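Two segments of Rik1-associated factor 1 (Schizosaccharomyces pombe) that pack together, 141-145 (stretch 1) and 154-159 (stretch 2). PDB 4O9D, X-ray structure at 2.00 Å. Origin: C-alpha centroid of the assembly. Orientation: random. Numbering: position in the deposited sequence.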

# COMPACT_ATOMS: atom_id res chain seq x y z
N ASP A 141 -6.77 -4.00 -17.13
CA ASP A 141 -6.16 -4.76 -18.23
C ASP A 141 -4.67 -5.05 -18.00
O ASP A 141 -3.91 -5.20 -18.97
CB ASP A 141 -6.32 -4.04 -19.58
CG ASP A 141 -7.76 -4.06 -20.08
OD1 ASP A 141 -8.56 -4.86 -19.56
OD2 ASP A 141 -8.09 -3.27 -21.00
N ASP A 142 -4.27 -5.12 -16.73
CA ASP A 142 -2.91 -5.50 -16.34
C ASP A 142 -1.80 -4.51 -16.79
O ASP A 142 -0.63 -4.90 -16.84
CB ASP A 142 -2.56 -6.93 -16.84
CG ASP A 142 -1.50 -7.62 -15.94
OD1 ASP A 142 -1.71 -7.64 -14.71
OD2 ASP A 142 -0.46 -8.13 -16.46
N LEU A 143 -2.15 -3.27 -17.09
CA LEU A 143 -1.16 -2.22 -17.33
C LEU A 143 -0.58 -1.83 -15.97
O LEU A 143 -1.32 -1.62 -15.00
CB LEU A 143 -1.79 -1.00 -17.99
CG LEU A 143 -0.88 0.10 -18.56
CD1 LEU A 143 0.07 -0.43 -19.69
CD2 LEU A 143 -1.75 1.28 -19.06
N LEU A 144 0.75 -1.75 -15.90
CA LEU A 144 1.40 -1.48 -14.62
C LEU A 144 1.89 -0.01 -14.51
O LEU A 144 2.66 0.45 -15.35
CB LEU A 144 2.56 -2.45 -14.43
CG LEU A 144 3.35 -2.33 -13.13
CD1 LEU A 144 2.52 -2.79 -11.98
CD2 LEU A 144 4.65 -3.14 -13.21
N ALA A 145 1.41 0.72 -13.50
CA ALA A 145 1.88 2.09 -13.30
C ALA A 145 2.94 2.10 -12.22
O ALA A 145 2.85 1.38 -11.21
CB ALA A 145 0.72 3.05 -12.97
N TYR A 154 5.85 5.82 -14.67
CA TYR A 154 5.98 5.02 -15.89
C TYR A 154 4.74 4.11 -16.03
O TYR A 154 4.13 3.71 -15.02
CB TYR A 154 7.25 4.18 -15.81
CG TYR A 154 8.51 4.96 -15.55
CD1 TYR A 154 9.25 5.51 -16.60
CD2 TYR A 154 8.98 5.14 -14.26
CE1 TYR A 154 10.42 6.23 -16.37
CE2 TYR A 154 10.15 5.85 -14.02
CZ TYR A 154 10.86 6.39 -15.09
OH TYR A 154 12.02 7.09 -14.86
N LEU A 155 4.34 3.85 -17.27
CA LEU A 155 3.32 2.84 -17.57
C LEU A 155 4.01 1.70 -18.35
O LEU A 155 4.64 1.94 -19.39
CB LEU A 155 2.18 3.43 -18.41
CG LEU A 155 1.27 4.51 -17.79
CD1 LEU A 155 0.28 4.98 -18.86
CD2 LEU A 155 0.54 3.99 -16.52
N LEU A 156 3.86 0.47 -17.86
CA LEU A 156 4.51 -0.68 -18.48
C LEU A 156 3.52 -1.76 -18.87
O LEU A 156 2.64 -2.10 -18.09
CB LEU A 156 5.51 -1.30 -17.50
CG LEU A 156 6.60 -0.38 -16.96
CD1 LEU A 156 7.46 -1.09 -15.92
CD2 LEU A 156 7.43 0.15 -18.11
N SER A 157 3.65 -2.33 -20.07
CA SER A 157 2.84 -3.50 -20.39
C SER A 157 3.72 -4.75 -20.47
O SER A 157 4.93 -4.65 -20.68
CB SER A 157 2.04 -3.31 -21.68
OG SER A 157 2.85 -3.48 -22.82
N THR A 158 3.11 -5.91 -20.25
CA THR A 158 3.87 -7.16 -20.18
C THR A 158 3.22 -8.25 -21.01
O THR A 158 2.00 -8.32 -21.07
CB THR A 158 4.01 -7.69 -18.70
OG1 THR A 158 2.71 -7.99 -18.16
CG2 THR A 158 4.69 -6.66 -17.82
N ASP A 159 4.03 -9.10 -21.64
CA ASP A 159 3.47 -10.25 -22.35
C ASP A 159 2.62 -11.12 -21.44
O ASP A 159 3.04 -11.50 -20.36
CB ASP A 159 4.58 -11.11 -22.95
CG ASP A 159 4.04 -12.15 -23.93
OD1 ASP A 159 3.49 -13.18 -23.47
OD2 ASP A 159 4.12 -11.91 -25.15
O HOH W 1 0.32 -5.65 -19.61
O HOH W 2 0.37 -8.33 -19.27

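The touching parts of the two stretches, 142-145 and 154-158, run antiparallel, their end-to-end directions 159° apart, and the strand residues L144 and A145 pair with the strand 154-158. L144 and L156 form the hydrogen-bonded pair: L144 N donates to L156 O at 2.9 Å, and L156 N donates to L144 O at 2.8 Å, both nearly straight. The next pair, A145 with L155, is of the non-hydrogen-bonded kind. Here CA-H groups approach carbonyls instead, with L155 CA 3.3 Å from L144 O and A145 CA 3.3 Å from Y154 O. Toward D142 the direct ladder gives way to water: one molecule donates to D142 O (3.0 Å) and accepts from T158 N (2.9 Å), bridging two backbones that no longer bond directly.

Side chains alternate between the faces. L144 and L156 share one, with L144 CB 4.4 Å from L156 CB, while A145 and L155 share the other, where A145 CB lies 3.7 Å from L155 CD2. These four are buried, as suits aliphatic groups that can pack but offer no polar atoms needing partners. L143 extends this apolar contact, its CD2 4.2 Å from L155 CD1, and its CD1 reaches within 4.0 Å of S157 CB. Polar residues suit the watery end: a second water donates to D142 OD2 (2.9 Å) and also hydrogen-bonds to T158 OG1 (2.6 Å), linking carboxylate and hydroxyl.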